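Local coordinates for protein leucine aminopeptidase 2 (Saccharomyces cerevisiae, PDB 2XPZ) that acts as a zinc-dependent aminopeptidase that preferentially cleaves di- and tripeptides and also has low epoxide hydrolase activity in vitro, at residues H319-E324 / L426-F431; D159-K164 / V312-W317; E324-Y329 / P412-Y417. All coordinates share one frame; numbering follows the deposited sequence.

Interaction 1 of 3, residues H319-E324 / L426-F431. With ZN (zinc ion), chain C.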
loop_
_atom_site.group_PDB
_atom_site.type_symbol
_atom_site.label_atom_id
_atom_site.label_comp_id
_atom_site.label_asym_id
_atom_site.label_seq_id
_atom_site.Cartn_x
_atom_site.Cartn_y
_atom_site.Cartn_z
ATOM N N HIS A 319 -13.097 1.188 -9.640
ATOM C CA HIS A 319 -13.816 1.297 -8.377
ATOM C C HIS A 319 -12.897 1.002 -7.218
ATOM O O HIS A 319 -13.306 0.480 -6.187
ATOM C CB HIS A 319 -15.047 0.392 -8.379
ATOM C CG HIS A 319 -16.069 0.791 -9.395
ATOM N ND1 HIS A 319 -17.238 1.449 -9.059
ATOM C CD2 HIS A 319 -16.087 0.667 -10.737
ATOM C CE1 HIS A 319 -17.932 1.686 -10.150
ATOM N NE2 HIS A 319 -17.260 1.224 -11.188
ATOM N N PHE A 320 -11.647 1.391 -7.411
ATOM C CA PHE A 320 -10.577 1.117 -6.484
ATOM C C PHE A 320 -10.782 1.780 -5.125
ATOM O O PHE A 320 -10.224 1.324 -4.127
ATOM C CB PHE A 320 -9.264 1.568 -7.109
ATOM C CG PHE A 320 -8.065 1.229 -6.298
ATOM C CD1 PHE A 320 -7.881 -0.051 -5.823
ATOM C CD2 PHE A 320 -7.108 2.187 -6.030
ATOM C CE1 PHE A 320 -6.777 -0.364 -5.084
ATOM C CE2 PHE A 320 -6.001 1.873 -5.293
ATOM C CZ PHE A 320 -5.832 0.598 -4.821
ATOM N N TRP A 321 -11.588 2.841 -5.085
ATOM C CA TRP A 321 -11.817 3.595 -3.852
ATOM C C TRP A 321 -12.475 2.741 -2.770
ATOM O O TRP A 321 -12.275 2.982 -1.576
ATOM C CB TRP A 321 -12.642 4.866 -4.124
ATOM C CG TRP A 321 -14.130 4.640 -4.201
ATOM C CD1 TRP A 321 -14.871 4.354 -5.321
ATOM C CD2 TRP A 321 -15.059 4.686 -3.108
ATOM N NE1 TRP A 321 -16.200 4.214 -4.983
ATOM C CE2 TRP A 321 -16.336 4.411 -3.636
ATOM C CE3 TRP A 321 -14.929 4.928 -1.736
ATOM C CZ2 TRP A 321 -17.472 4.373 -2.829
ATOM C CZ3 TRP A 321 -16.059 4.891 -0.944
ATOM C CH2 TRP A 321 -17.307 4.616 -1.487
ATOM N N LEU A 322 -13.251 1.746 -3.198
ATOM C CA LEU A 322 -13.903 0.783 -2.307
ATOM C C LEU A 322 -12.895 -0.151 -1.629
ATOM O O LEU A 322 -13.165 -0.756 -0.586
ATOM C CB LEU A 322 -14.895 -0.059 -3.108
ATOM C CG LEU A 322 -16.160 0.643 -3.582
ATOM C CD1 LEU A 322 -16.791 -0.120 -4.723
ATOM C CD2 LEU A 322 -17.133 0.810 -2.421
ATOM N N ASN A 323 -11.742 -0.283 -2.265
ATOM C CA ASN A 323 -10.645 -1.039 -1.726
ATOM C C ASN A 323 -9.987 -0.153 -0.695
ATOM O O ASN A 323 -10.093 -0.391 0.501
ATOM C CB ASN A 323 -9.658 -1.373 -2.851
ATOM C CG ASN A 323 -8.760 -2.563 -2.528
ATOM O OD1 ASN A 323 -8.454 -2.830 -1.373
ATOM N ND2 ASN A 323 -8.320 -3.262 -3.558
ATOM N N GLU A 324 -9.354 0.908 -1.184
ATOM C CA GLU A 324 -8.458 1.752 -0.390
ATOM C C GLU A 324 -9.091 2.792 0.530
ATOM O O GLU A 324 -8.566 3.064 1.603
ATOM C CB GLU A 324 -7.454 2.429 -1.312
ATOM C CG GLU A 324 -6.359 1.496 -1.723
ATOM C CD GLU A 324 -5.605 0.976 -0.521
ATOM O OE1 GLU A 324 -5.897 1.431 0.608
ATOM O OE2 GLU A 324 -4.717 0.121 -0.705
ATOM N N LEU A 426 -17.411 -5.937 -5.873
ATOM C CA LEU A 426 -18.514 -5.014 -6.142
ATOM C C LEU A 426 -18.028 -3.712 -6.740
ATOM O O LEU A 426 -16.834 -3.418 -6.743
ATOM C CB LEU A 426 -19.323 -4.735 -4.874
ATOM C CG LEU A 426 -18.535 -4.159 -3.704
ATOM C CD1 LEU A 426 -18.471 -2.678 -3.853
ATOM C CD2 LEU A 426 -19.203 -4.507 -2.406
ATOM N N ASP A 427 -18.966 -2.941 -7.271
ATOM C CA ASP A 427 -18.655 -1.618 -7.795
ATOM C C ASP A 427 -19.250 -0.528 -6.908
ATOM O O ASP A 427 -19.954 -0.815 -5.936
ATOM C CB ASP A 427 -19.126 -1.464 -9.254
ATOM C CG ASP A 427 -20.570 -1.900 -9.465
ATOM O OD1 ASP A 427 -21.404 -1.716 -8.550
ATOM O OD2 ASP A 427 -20.871 -2.423 -10.560
ATOM N N THR A 428 -18.943 0.721 -7.245
ATOM C CA THR A 428 -19.504 1.878 -6.562
ATOM C C THR A 428 -21.018 1.762 -6.400
ATOM O O THR A 428 -21.546 1.843 -5.292
ATOM C CB THR A 428 -19.188 3.171 -7.336
ATOM O OG1 THR A 428 -17.767 3.365 -7.383
ATOM C CG2 THR A 428 -19.850 4.368 -6.670
ATOM N N PHE A 429 -21.710 1.564 -7.514
ATOM C CA PHE A 429 -23.168 1.511 -7.509
ATOM C C PHE A 429 -23.715 0.413 -6.589
ATOM O O PHE A 429 -24.745 0.599 -5.947
ATOM C CB PHE A 429 -23.721 1.359 -8.936
ATOM C CG PHE A 429 -23.197 2.385 -9.906
ATOM C CD1 PHE A 429 -23.941 3.504 -10.221
ATOM C CD2 PHE A 429 -21.953 2.226 -10.498
ATOM C CE1 PHE A 429 -23.453 4.442 -11.107
ATOM C CE2 PHE A 429 -21.465 3.158 -11.381
ATOM C CZ PHE A 429 -22.211 4.263 -11.691
ATOM N N GLN A 430 -23.030 -0.726 -6.523
ATOM C CA GLN A 430 -23.465 -1.822 -5.655
ATOM C C GLN A 430 -23.330 -1.452 -4.190
ATOM O O GLN A 430 -24.087 -1.930 -3.342
ATOM C CB GLN A 430 -22.675 -3.096 -5.936
ATOM C CG GLN A 430 -23.184 -3.889 -7.114
ATOM C CD GLN A 430 -22.511 -5.231 -7.228
ATOM O OE1 GLN A 430 -21.407 -5.328 -7.752
ATOM N NE2 GLN A 430 -23.167 -6.275 -6.732
ATOM N N PHE A 431 -22.351 -0.605 -3.897
ATOM C CA PHE A 431 -22.138 -0.148 -2.534
ATOM C C PHE A 431 -23.284 0.746 -2.098
ATOM O O PHE A 431 -23.839 0.568 -1.012
ATOM C CB PHE A 431 -20.795 0.588 -2.411
ATOM C CG PHE A 431 -20.751 1.600 -1.295
ATOM C CD1 PHE A 431 -20.707 1.198 0.030
ATOM C CD2 PHE A 431 -20.740 2.952 -1.581
ATOM C CE1 PHE A 431 -20.665 2.126 1.048
ATOM C CE2 PHE A 431 -20.699 3.887 -0.570
ATOM C CZ PHE A 431 -20.660 3.473 0.748
HETATM ZN ZN ZN C . -3.752 -0.185 1.175
#
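His319 spreads one face of its imidazole over the CB of Asp427, which lies 3.5 Å from the ring centroid in a CH-pi contact. From the same ring ND1 reaches OG1 of Thr428 at 2.6 Å, a hydrogen bond in which either atom could be the donor. That hydroxyl is gripped a second time: Trp321 NE1 donates to Thr428 OG1 across 3.0 Å, with the oxygen almost in the indole plane and an N-H...O angle of 156°. Threonine suits the spot because its oxygen can serve two ring nitrogens in a buried setting where each polar atom needs a mate. Trp321 holds CG between its backbone N and carbonyl carbon (chi1 82°), which swings the indole across so that NE1 faces Thr428 while the benzo edge meets Phe431.

This packing lies at the N-terminal end of the helix that carries Glu324, in the catalytic domain of a family M1 peptidase. Glu324 bends at its second torsion and binds the zinc ion through OE2 at 2.1 Å, joining His301 and His305 of the HExxH motif.

The indole edge points at the face of Phe431 as an offset edge-to-face pair, centroids 5.4 Å apart and planes at 81°. Leu322 lies alongside, its CG over one face of the Trp321 indole and its CD2 3.7 Å from Phe431 CB. Across the contact, helix 428-438 begins with a capping box. Asp427 is the N-cap, its OD1 accepting from Gln430 N at 2.8 Å, nearly in line with the carboxylate C-O bond, and Asp427 N donates weakly to Gln430 OE1. Through OD2, Asp427 also takes a hydrogen bond from the backbone N of Glu16.

Interaction 2 of 3, residues D159-K164 / V312-W317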
loop_
_atom_site.group_PDB
_atom_site.type_symbol
_atom_site.label_atom_id
_atom_site.label_comp_id
_atom_site.label_asym_id
_atom_site.label_seq_id
_atom_site.Cartn_x
_atom_site.Cartn_y
_atom_site.Cartn_z
ATOM N N ASP A 159 -6.856 -11.961 -14.826
ATOM C CA ASP A 159 -6.191 -10.965 -14.006
ATOM C C ASP A 159 -7.111 -9.786 -13.732
ATOM O O ASP A 159 -6.918 -8.695 -14.262
ATOM C CB ASP A 159 -4.907 -10.504 -14.691
ATOM C CG ASP A 159 -4.043 -9.681 -13.789
ATOM O OD1 ASP A 159 -4.414 -9.519 -12.611
ATOM O OD2 ASP A 159 -2.996 -9.200 -14.261
ATOM N N THR A 160 -8.118 -10.020 -12.904
ATOM C CA THR A 160 -9.102 -9.010 -12.583
ATOM C C THR A 160 -9.590 -9.232 -11.165
ATOM O O THR A 160 -9.797 -10.368 -10.758
ATOM C CB THR A 160 -10.311 -9.109 -13.485
ATOM O OG1 THR A 160 -11.350 -8.288 -12.948
ATOM C CG2 THR A 160 -10.821 -10.542 -13.554
ATOM N N PRO A 161 -9.797 -8.146 -10.405
ATOM C CA PRO A 161 -10.248 -8.245 -9.011
ATOM C C PRO A 161 -11.654 -8.859 -8.869
ATOM O O PRO A 161 -12.075 -9.152 -7.752
ATOM C CB PRO A 161 -10.248 -6.788 -8.531
ATOM C CG PRO A 161 -9.458 -6.037 -9.546
ATOM C CD PRO A 161 -9.611 -6.752 -10.832
ATOM N N SER A 162 -12.369 -9.051 -9.971
ATOM C CA SER A 162 -13.718 -9.621 -9.901
ATOM C C SER A 162 -13.695 -11.141 -9.917
ATOM O O SER A 162 -14.702 -11.787 -9.637
ATOM C CB SER A 162 -14.600 -9.088 -11.033
ATOM O OG SER A 162 -13.828 -8.824 -12.182
ATOM N N VAL A 163 -12.538 -11.700 -10.257
ATOM C CA VAL A 163 -12.328 -13.141 -10.192
ATOM C C VAL A 163 -11.526 -13.484 -8.945
ATOM O O VAL A 163 -10.349 -13.137 -8.833
ATOM C CB VAL A 163 -11.556 -13.665 -11.407
ATOM C CG1 VAL A 163 -11.206 -15.119 -11.208
ATOM C CG2 VAL A 163 -12.361 -13.489 -12.678
ATOM N N LYS A 164 -12.165 -14.160 -8.003
ATOM C CA LYS A 164 -11.477 -14.598 -6.805
ATOM C C LYS A 164 -11.533 -16.121 -6.722
ATOM O O LYS A 164 -12.575 -16.708 -6.981
ATOM C CB LYS A 164 -12.100 -13.942 -5.575
ATOM C CG LYS A 164 -11.884 -12.432 -5.523
ATOM C CD LYS A 164 -12.027 -11.884 -4.115
ATOM C CE LYS A 164 -13.456 -11.529 -3.799
ATOM N NZ LYS A 164 -13.536 -10.798 -2.514
ATOM N N VAL A 312 -13.639 -8.173 0.775
ATOM C CA VAL A 312 -14.578 -7.537 -0.135
ATOM C C VAL A 312 -13.826 -6.680 -1.148
ATOM O O VAL A 312 -13.271 -5.640 -0.797
ATOM C CB VAL A 312 -15.552 -6.635 0.620
ATOM C CG1 VAL A 312 -16.467 -5.933 -0.352
ATOM C CG2 VAL A 312 -16.355 -7.445 1.620
ATOM N N THR A 313 -13.835 -7.097 -2.410
ATOM C CA THR A 313 -12.916 -6.538 -3.402
ATOM C C THR A 313 -13.533 -5.553 -4.415
ATOM O O THR A 313 -14.669 -5.718 -4.868
ATOM C CB THR A 313 -12.196 -7.691 -4.144
ATOM O OG1 THR A 313 -11.756 -8.652 -3.187
ATOM C CG2 THR A 313 -10.999 -7.203 -4.918
ATOM N N ASN A 314 -12.781 -4.512 -4.757
ATOM C CA ASN A 314 -13.164 -3.680 -5.886
ATOM C C ASN A 314 -13.158 -4.540 -7.144
ATOM O O ASN A 314 -12.154 -5.144 -7.477
ATOM C CB ASN A 314 -12.201 -2.506 -6.050
ATOM C CG ASN A 314 -10.756 -2.938 -6.103
ATOM O OD1 ASN A 314 -10.248 -3.554 -5.159
ATOM N ND2 ASN A 314 -10.077 -2.607 -7.199
ATOM N N CYS A 315 -14.275 -4.606 -7.845
ATOM C CA CYS A 315 -14.362 -5.464 -9.023
ATOM C C CYS A 315 -13.478 -4.967 -10.160
ATOM O O CYS A 315 -13.161 -5.706 -11.084
ATOM C CB CYS A 315 -15.812 -5.557 -9.510
ATOM S SG CYS A 315 -16.548 -3.945 -9.950
ATOM N N SER A 316 -13.110 -3.695 -10.109
ATOM C CA SER A 316 -12.254 -3.138 -11.142
ATOM C C SER A 316 -11.443 -1.990 -10.607
ATOM O O SER A 316 -11.671 -1.512 -9.506
ATOM C CB SER A 316 -13.058 -2.692 -12.370
ATOM O OG SER A 316 -14.124 -1.822 -12.024
ATOM N N TRP A 317 -10.476 -1.561 -11.396
ATOM C CA TRP A 317 -9.655 -0.454 -10.988
ATOM C C TRP A 317 -10.342 0.853 -11.326
ATOM O O TRP A 317 -9.765 1.924 -11.172
ATOM C CB TRP A 317 -8.279 -0.581 -11.607
ATOM C CG TRP A 317 -7.715 -1.944 -11.352
ATOM C CD1 TRP A 317 -7.419 -2.890 -12.283
ATOM C CD2 TRP A 317 -7.418 -2.532 -10.072
ATOM N NE1 TRP A 317 -6.940 -4.021 -11.670
ATOM C CE2 TRP A 317 -6.932 -3.827 -10.320
ATOM C CE3 TRP A 317 -7.516 -2.085 -8.753
ATOM C CZ2 TRP A 317 -6.533 -4.678 -9.285
ATOM C CZ3 TRP A 317 -7.128 -2.933 -7.738
ATOM C CH2 TRP A 317 -6.642 -4.215 -8.010
HETATM O O HOH W 1 -7.743 -5.901 -13.958
#
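Pro161 and Trp317 supply the apolar side of this contact. The proline CG stands over one face of the indole, 3.6 Å from the centroid of the six-membered ring and shifted toward its rim, in a CH-pi contact; a compact, rigid ring with slightly polarised C-H groups suits an aromatic face. Nearby, the proline packs on the Thr313 methyl, CG2, with Pro161 CB at 3.7 Å.

The polar contacts come next. Lys164 and Thr313 run past each other in opposite directions, and a bend at chi3 (-88°) lays the last carbons of the lysine beside the threonine hydroxyl, so that NZ donates to Thr313 OG1 at 2.9 Å. NZ also bonds the carbonyl oxygen of Lys424, while Thr313 OG1 is itself hydrogen-bonded to Gly309 O. A methionine in place of Lys164 would probably lose both amine bonds, to Thr313 OG1 and to Lys424 O, and with them this loop's charged tie to the strand pair. Ser162 OG lies 3.4 Å from Cys315 O, at best a weak bond, since its proton may instead go to Thr160 OG1. A water adds a bridge, donating to Asp159 O and weakly accepting from Trp317 NE1 at 3.1 Å.

Bonds within each segment accompany its turns. Thr160 to Val163 form a type I turn, and Thr160 OG1 accepts from Ser162 N at 3.2 Å, an ST turn. Asn314 ND2 donates to Ser316 O at 3.0 Å from above the carbonyl plane.

In the fold, the loop before strand 165-172 of the N-terminal domain here meets strand 313-314 of the catalytic domain, which pairs in parallel with strand 425-426; beyond the strand the chain passes Trp317, whose side chain is close to the substrate-binding Glu147, and leads to helix 321-339.

Interaction 3 of 3, residues E324-Y329 / P412-Y417. With ZN (zinc ion), chain C.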
loop_
_atom_site.group_PDB
_atom_site.type_symbol
_atom_site.label_atom_id
_atom_site.label_comp_id
_atom_site.label_asym_id
_atom_site.label_seq_id
_atom_site.Cartn_x
_atom_site.Cartn_y
_atom_site.Cartn_z
ATOM N N GLU A 324 -9.354 0.908 -1.184
ATOM C CA GLU A 324 -8.458 1.752 -0.390
ATOM C C GLU A 324 -9.091 2.792 0.530
ATOM O O GLU A 324 -8.566 3.064 1.603
ATOM C CB GLU A 324 -7.454 2.429 -1.312
ATOM C CG GLU A 324 -6.359 1.496 -1.723
ATOM C CD GLU A 324 -5.605 0.976 -0.521
ATOM O OE1 GLU A 324 -5.897 1.431 0.608
ATOM O OE2 GLU A 324 -4.717 0.121 -0.705
ATOM N N GLY A 325 -10.203 3.378 0.103
ATOM C CA GLY A 325 -10.927 4.311 0.935
ATOM C C GLY A 325 -11.509 3.649 2.161
ATOM O O GLY A 325 -11.367 4.154 3.265
ATOM N N TRP A 326 -12.181 2.523 1.972
ATOM C CA TRP A 326 -12.749 1.775 3.092
ATOM C C TRP A 326 -11.652 1.361 4.051
ATOM O O TRP A 326 -11.884 1.176 5.239
ATOM C CB TRP A 326 -13.461 0.521 2.593
ATOM C CG TRP A 326 -14.966 0.542 2.629
ATOM C CD1 TRP A 326 -15.811 0.393 1.563
ATOM C CD2 TRP A 326 -15.804 0.669 3.780
ATOM N NE1 TRP A 326 -17.118 0.431 1.980
ATOM C CE2 TRP A 326 -17.141 0.602 3.345
ATOM C CE3 TRP A 326 -15.557 0.846 5.145
ATOM C CZ2 TRP A 326 -18.221 0.707 4.210
ATOM C CZ3 TRP A 326 -16.630 0.950 6.007
ATOM C CH2 TRP A 326 -17.943 0.881 5.539
ATOM N N THR A 327 -10.447 1.207 3.527
ATOM C CA THR A 327 -9.351 0.696 4.323
ATOM C C THR A 327 -8.730 1.796 5.151
ATOM O O THR A 327 -8.378 1.593 6.309
ATOM C CB THR A 327 -8.268 0.069 3.451
ATOM O OG1 THR A 327 -8.741 -1.168 2.920
ATOM C CG2 THR A 327 -7.054 -0.202 4.275
ATOM N N VAL A 328 -8.582 2.967 4.558
ATOM C CA VAL A 328 -8.132 4.116 5.323
ATOM C C VAL A 328 -9.141 4.426 6.432
ATOM O O VAL A 328 -8.748 4.700 7.562
ATOM C CB VAL A 328 -7.914 5.334 4.428
ATOM C CG1 VAL A 328 -7.837 6.566 5.265
ATOM C CG2 VAL A 328 -6.645 5.161 3.609
ATOM N N TYR A 329 -10.438 4.356 6.112
ATOM C CA TYR A 329 -11.489 4.578 7.110
ATOM C C TYR A 329 -11.363 3.613 8.275
ATOM O O TYR A 329 -11.198 4.021 9.428
ATOM C CB TYR A 329 -12.900 4.447 6.515
ATOM C CG TYR A 329 -13.988 4.551 7.575
ATOM C CD1 TYR A 329 -14.417 5.787 8.040
ATOM C CD2 TYR A 329 -14.560 3.417 8.131
ATOM C CE1 TYR A 329 -15.391 5.887 9.008
ATOM C CE2 TYR A 329 -15.535 3.513 9.106
ATOM C CZ TYR A 329 -15.942 4.753 9.539
ATOM O OH TYR A 329 -16.904 4.874 10.508
ATOM N N PRO A 412 -23.043 -0.443 12.389
ATOM C CA PRO A 412 -23.907 -1.542 11.942
ATOM C C PRO A 412 -23.930 -1.676 10.424
ATOM O O PRO A 412 -24.076 -2.782 9.929
ATOM C CB PRO A 412 -25.286 -1.133 12.451
ATOM C CG PRO A 412 -25.009 -0.233 13.596
ATOM C CD PRO A 412 -23.784 0.527 13.208
ATOM N N PHE A 413 -23.790 -0.568 9.704
ATOM C CA PHE A 413 -23.705 -0.611 8.251
ATOM C C PHE A 413 -22.403 -1.216 7.770
ATOM O O PHE A 413 -22.358 -1.810 6.697
ATOM C CB PHE A 413 -23.807 0.778 7.655
ATOM C CG PHE A 413 -23.323 0.857 6.236
ATOM C CD1 PHE A 413 -24.136 0.457 5.191
ATOM C CD2 PHE A 413 -22.058 1.336 5.944
ATOM C CE1 PHE A 413 -23.700 0.539 3.883
ATOM C CE2 PHE A 413 -21.615 1.415 4.635
ATOM C CZ PHE A 413 -22.435 1.017 3.605
ATOM N N ILE A 414 -21.337 -1.033 8.545
ATOM C CA ILE A 414 -20.030 -1.584 8.191
ATOM C C ILE A 414 -20.057 -3.110 8.284
ATOM O O ILE A 414 -19.498 -3.792 7.432
ATOM C CB ILE A 414 -18.894 -0.994 9.070
ATOM C CG1 ILE A 414 -18.772 0.509 8.842
ATOM C CG2 ILE A 414 -17.576 -1.661 8.777
ATOM C CD1 ILE A 414 -17.801 1.165 9.788
ATOM N N ARG A 415 -20.727 -3.643 9.302
ATOM C CA ARG A 415 -20.818 -5.092 9.471
ATOM C C ARG A 415 -21.739 -5.775 8.452
ATOM O O ARG A 415 -21.484 -6.910 8.053
ATOM C CB ARG A 415 -21.254 -5.450 10.889
ATOM C CG ARG A 415 -20.337 -4.941 11.972
ATOM C CD ARG A 415 -20.890 -5.292 13.353
ATOM N NE ARG A 415 -20.072 -4.779 14.454
ATOM C CZ ARG A 415 -20.146 -3.541 14.935
ATOM N NH1 ARG A 415 -19.366 -3.169 15.939
ATOM N NH2 ARG A 415 -20.995 -2.668 14.411
ATOM N N HIS A 416 -22.810 -5.089 8.046
ATOM C CA HIS A 416 -23.720 -5.602 7.017
ATOM C C HIS A 416 -23.027 -5.599 5.655
ATOM O O HIS A 416 -23.072 -6.590 4.934
ATOM C CB HIS A 416 -25.033 -4.795 6.971
ATOM C CG HIS A 416 -25.950 -5.189 5.857
ATOM N ND1 HIS A 416 -25.969 -4.549 4.635
ATOM C CD2 HIS A 416 -26.884 -6.174 5.767
ATOM C CE1 HIS A 416 -26.868 -5.110 3.849
ATOM N NE2 HIS A 416 -27.439 -6.100 4.519
ATOM N N TYR A 417 -22.377 -4.487 5.318
ATOM C CA TYR A 417 -21.655 -4.361 4.056
ATOM C C TYR A 417 -20.612 -5.458 3.873
ATOM O O TYR A 417 -20.656 -6.185 2.885
ATOM C CB TYR A 417 -21.020 -2.972 3.919
ATOM C CG TYR A 417 -19.997 -2.831 2.801
ATOM C CD1 TYR A 417 -20.371 -2.431 1.524
ATOM C CD2 TYR A 417 -18.653 -3.082 3.034
ATOM C CE1 TYR A 417 -19.433 -2.300 0.515
ATOM C CE2 TYR A 417 -17.716 -2.956 2.035
ATOM C CZ TYR A 417 -18.107 -2.565 0.783
ATOM O OH TYR A 417 -17.156 -2.445 -0.200
HETATM ZN ZN ZN C . -3.752 -0.185 1.175
#
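Trp326 points its CB toward the 412-417 turns of helix 407-420 and sends its indole into a pocket lined by Phe413, Ile414 and Tyr417. Its first torsion lies away from the staggered positions (chi1 -107°), a turn that brings the five-membered ring over the face of Tyr417. Beyond CB and CG, CD1 comes within 3.6 Å of Tyr417 OH. Next, NE1 rests over the tyrosine face, 3.4 Å from Tyr417 CZ. The five-membered ring and the phenol form an offset stack, centroids 4.4 Å apart and planes 24° apart, the two side chains running in opposite directions. Farther out, CZ2 meets Phe413 CE2 at 3.5 Å along the indole edge. At the tip, CH2 touches Ile414 CG1 at 3.4 Å, with CZ3 close behind.

Ile414 serves two rings: CG1 takes the tryptophan, and CD1 carries on to the edge of Tyr329, reaching CE2 at 3.3 Å. A long branched side chain suits this place between aromatics. The phenol end of Tyr329 turns to Arg333, its hydrogen-bond partner.

The axes of the two segments stay 13.5 Å apart at an angle of 136°, too wide for backbones to meet, and large rings bridge the distance. This is an aromatic-rich helix-helix contact in the helical part of the M1 catalytic domain, on the side of helix 321-339 turned from the zinc ion that Glu324 binds.

In the fold
Along the chain interaction 2 closes first, and interaction 3 is nested inside the loop closed by interaction 1. Interactions 1 and 3 share helix 321-339 and Glu324, with centres about 11 Å apart, and their second segments touch where Phe431 packs on Phe413 and Tyr417. Interaction 2, centred about 10 Å from interaction 1 and about 17 Å from interaction 3, joins the N-terminal domain to the catalytic domain. Strand 313-314 links it to interaction 1 by parallel pairing with strand 425-426. The three touch one another and so form one run of packing from the domain interface to the helix that bears a zinc ligand.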